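Local coordinates for protein aminoglycoside phosphotransferase (Alicyclobacillus acidocaldarius subsp. acidocaldarius, PDB 4PDY) that probably transfers a phosphate group to a small-molecule substrate that is not established, at residues R53-R59 and T104-W110. Where two conformers were deposited one is given. Residues are numbered along the deposited sequence.
Sequences RRYAAKR and TYYVTEW. With HIS (histidine), chain B.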
loop_
_atom_site.group_PDB
_atom_site.type_symbol
_atom_site.label_atom_id
_atom_site.label_comp_id
_atom_site.label_asym_id
_atom_site.label_seq_id
_atom_site.Cartn_x
_atom_site.Cartn_y
_atom_site.Cartn_z
ATOM N N ARG A 53 -29.606 4.187 2.849
ATOM C CA ARG A 53 -28.505 3.313 3.249
ATOM C C ARG A 53 -27.679 2.992 2.032
ATOM O O ARG A 53 -28.228 2.678 0.978
ATOM C CB ARG A 53 -29.022 2.041 3.884
ATOM C CG ARG A 53 -27.876 1.190 4.388
ATOM C CD ARG A 53 -28.307 0.167 5.396
ATOM N NE ARG A 53 -27.093 -0.418 5.977
ATOM C CZ ARG A 53 -27.010 -0.982 7.172
ATOM N NH1 ARG A 53 -28.079 -1.078 7.953
ATOM N NH2 ARG A 53 -25.839 -1.455 7.586
ATOM N N ARG A 54 -26.354 3.077 2.197
ATOM C CA ARG A 54 -25.394 2.955 1.106
ATOM C C ARG A 54 -24.638 1.616 1.156
ATOM O O ARG A 54 -24.392 1.076 2.233
ATOM C CB ARG A 54 -24.382 4.105 1.172
ATOM C CG ARG A 54 -24.954 5.504 0.942
ATOM C CD ARG A 54 -23.890 6.586 0.762
ATOM N NE ARG A 54 -24.330 7.580 -0.223
ATOM C CZ ARG A 54 -23.537 8.356 -0.965
ATOM N NH1 ARG A 54 -22.206 8.310 -0.846
ATOM N NH2 ARG A 54 -24.090 9.183 -1.845
ATOM N N TYR A 55 -24.289 1.123 -0.026
ATOM C CA TYR A 55 -23.428 -0.036 -0.211
ATOM C C TYR A 55 -22.395 0.333 -1.262
ATOM O O TYR A 55 -22.684 1.096 -2.175
ATOM C CB TYR A 55 -24.238 -1.241 -0.665
ATOM C CG TYR A 55 -25.348 -1.574 0.269
ATOM C CD1 TYR A 55 -26.595 -0.944 0.151
ATOM C CD2 TYR A 55 -25.167 -2.491 1.271
ATOM C CE1 TYR A 55 -27.599 -1.228 1.027
ATOM C CE2 TYR A 55 -26.175 -2.786 2.156
ATOM C CZ TYR A 55 -27.399 -2.148 2.026
ATOM O OH TYR A 55 -28.403 -2.466 2.886
ATOM N N ALA A 56 -21.187 -0.233 -1.107
ATOM C CA ALA A 56 -20.110 -0.074 -2.072
ATOM C C ALA A 56 -20.023 -1.341 -2.923
ATOM O O ALA A 56 -19.787 -2.425 -2.373
ATOM C CB ALA A 56 -18.794 0.119 -1.332
ATOM N N ALA A 57 -20.187 -1.212 -4.229
ATOM C CA ALA A 57 -20.098 -2.341 -5.146
ATOM C C ALA A 57 -18.822 -2.191 -5.971
ATOM O O ALA A 57 -18.544 -1.139 -6.525
ATOM C CB ALA A 57 -21.323 -2.366 -6.030
ATOM N N LYS A 58 -18.040 -3.262 -6.012
ATOM C CA LYS A 58 -16.763 -3.264 -6.695
ATOM C C LYS A 58 -16.793 -4.221 -7.884
ATOM O O LYS A 58 -17.151 -5.391 -7.720
ATOM C CB LYS A 58 -15.673 -3.714 -5.725
ATOM C CG LYS A 58 -14.266 -3.800 -6.347
ATOM C CD LYS A 58 -13.716 -2.440 -6.756
ATOM C CE LYS A 58 -12.334 -2.519 -7.403
ATOM N NZ LYS A 58 -11.304 -2.888 -6.404
ATOM N N ARG A 59 -16.437 -3.692 -9.049
ATOM C CA ARG A 59 -16.142 -4.477 -10.221
ATOM C C ARG A 59 -14.653 -4.827 -10.148
ATOM O O ARG A 59 -13.791 -3.932 -10.104
ATOM C CB ARG A 59 -16.405 -3.677 -11.479
ATOM C CG ARG A 59 -16.090 -4.432 -12.752
ATOM C CD ARG A 59 -16.251 -3.577 -13.991
ATOM N NE ARG A 59 -17.652 -3.414 -14.394
ATOM C CZ ARG A 59 -18.359 -2.285 -14.386
ATOM N NH1 ARG A 59 -17.868 -1.136 -13.933
ATOM N NH2 ARG A 59 -19.599 -2.323 -14.848
ATOM N N THR A 104 -15.750 -10.090 -11.623
ATOM C CA THR A 104 -16.200 -10.553 -10.329
ATOM C C THR A 104 -16.659 -9.318 -9.561
ATOM O O THR A 104 -15.886 -8.415 -9.315
ATOM C CB THR A 104 -15.048 -11.254 -9.559
ATOM O OG1 THR A 104 -14.585 -12.371 -10.329
ATOM C CG2 THR A 104 -15.477 -11.708 -8.166
ATOM N N TYR A 105 -17.937 -9.277 -9.214
ATOM C CA TYR A 105 -18.509 -8.181 -8.446
ATOM C C TYR A 105 -18.684 -8.597 -7.004
ATOM O O TYR A 105 -19.169 -9.690 -6.730
ATOM C CB TYR A 105 -19.874 -7.813 -9.032
ATOM C CG TYR A 105 -19.815 -7.285 -10.447
ATOM C CD1 TYR A 105 -19.568 -5.936 -10.693
ATOM C CD2 TYR A 105 -19.971 -8.131 -11.531
ATOM C CE1 TYR A 105 -19.519 -5.443 -11.978
ATOM C CE2 TYR A 105 -19.892 -7.650 -12.827
ATOM C CZ TYR A 105 -19.642 -6.316 -13.050
ATOM O OH TYR A 105 -19.622 -5.811 -14.329
ATOM N N TYR A 106 -18.342 -7.696 -6.092
ATOM C CA TYR A 106 -18.664 -7.919 -4.686
ATOM C C TYR A 106 -19.055 -6.621 -4.030
ATOM O O TYR A 106 -18.665 -5.558 -4.488
ATOM C CB TYR A 106 -17.506 -8.640 -3.944
ATOM C CG TYR A 106 -16.218 -7.870 -3.860
ATOM C CD1 TYR A 106 -15.983 -6.992 -2.823
ATOM C CD2 TYR A 106 -15.198 -8.074 -4.785
ATOM C CE1 TYR A 106 -14.824 -6.255 -2.731
ATOM C CE2 TYR A 106 -14.021 -7.342 -4.694
ATOM C CZ TYR A 106 -13.824 -6.447 -3.654
ATOM O OH TYR A 106 -12.658 -5.715 -3.533
ATOM N N VAL A 107 -19.848 -6.750 -2.972
ATOM C CA VAL A 107 -20.529 -5.627 -2.352
ATOM C C VAL A 107 -20.206 -5.639 -0.864
ATOM O O VAL A 107 -20.208 -6.694 -0.223
ATOM C CB VAL A 107 -22.057 -5.761 -2.572
ATOM C CG1 VAL A 107 -22.803 -4.652 -1.868
ATOM C CG2 VAL A 107 -22.420 -5.772 -4.057
ATOM N N THR A 108 -19.983 -4.443 -0.319
ATOM C CA THR A 108 -19.833 -4.271 1.122
ATOM C C THR A 108 -20.783 -3.200 1.637
ATOM O O THR A 108 -21.320 -2.350 0.892
ATOM C CB THR A 108 -18.408 -3.871 1.549
ATOM O OG1 THR A 108 -18.078 -2.580 1.054
ATOM C CG2 THR A 108 -17.366 -4.854 1.045
ATOM N N GLU A 109 -21.037 -3.270 2.937
ATOM C CA GLU A 109 -21.733 -2.186 3.620
ATOM C C GLU A 109 -20.871 -0.952 3.414
ATOM O O GLU A 109 -19.644 -1.060 3.294
ATOM C CB GLU A 109 -21.889 -2.478 5.127
ATOM C CG GLU A 109 -22.638 -3.759 5.498
ATOM C CD GLU A 109 -24.155 -3.749 5.250
ATOM O OE1 GLU A 109 -24.774 -2.672 5.117
ATOM O OE2 GLU A 109 -24.752 -4.853 5.205
ATOM N N TRP A 110 -21.489 0.220 3.373
ATOM C CA TRP A 110 -20.758 1.446 3.281
ATOM C C TRP A 110 -20.086 1.803 4.577
ATOM O O TRP A 110 -20.667 1.641 5.645
ATOM C CB TRP A 110 -21.737 2.567 3.011
ATOM C CG TRP A 110 -21.100 3.833 2.739
ATOM C CD1 TRP A 110 -20.997 4.940 3.564
ATOM C CD2 TRP A 110 -20.534 4.191 1.508
ATOM N NE1 TRP A 110 -20.348 5.946 2.892
ATOM C CE2 TRP A 110 -20.056 5.507 1.625
ATOM C CE3 TRP A 110 -20.384 3.520 0.294
ATOM C CZ2 TRP A 110 -19.412 6.144 0.586
ATOM C CZ3 TRP A 110 -19.748 4.144 -0.724
ATOM C CH2 TRP A 110 -19.279 5.448 -0.589
HETATM N N HIS B . -16.715 6.339 2.730
HETATM C CA HIS B . -15.673 6.213 1.716
HETATM C C HIS B . -15.277 7.604 1.231
HETATM O O HIS B . -15.732 8.083 0.254
HETATM C CB HIS B . -16.145 5.375 0.520
HETATM C CG HIS B . -16.357 3.918 0.816
HETATM N ND1 HIS B . -15.884 2.924 -0.014
HETATM C CD2 HIS B . -17.008 3.287 1.824
HETATM C CE1 HIS B . -16.225 1.744 0.474
HETATM N NE2 HIS B . -16.902 1.934 1.593
HETATM O OXT HIS B . -14.451 8.274 1.862
HETATM O O HOH W 1 -24.572 -0.213 4.587
HETATM O O HOH W 2 -27.459 -4.720 4.940
HETATM O O HOH W 3 -17.225 -3.702 -2.546
#
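Four backbone hydrogen bonds between strands 54-59 and 104-109 establish them as antiparallel neighbours, their axes 4.7 Å apart with directions at 154°. Ala56 and Thr108 form one hydrogen-bonded pair (N to O 2.9 Å each way); Lys58 and Tyr106 form the next, with Lys58 N to Tyr106 O at 2.8 Å. Trp110, just past the strand, has the most surface covered: its N adds a fifth bond, to Arg54 O at 3.2 Å, and its indole takes Arg54 CD over one face, 4.1 Å from the five-membered ring centroid and 8° off the normal, a CH-pi contact. The bound histidine lies over the opposite face, and Ala56 CB, 3.5 Å from ligand CE1, extends that pocket wall. Lys58 CB sits 4.0 Å above the Tyr106 ring centroid, 16° off the normal, while Lys58 NZ and Tyr106 OH both reach Glu245. This pairing belongs to the antiparallel N-lobe sheet of the protein-kinase-like fold; Ala56 and Trp110 line the pocket holding histidine, which probably corresponds to the adenine site of relatives.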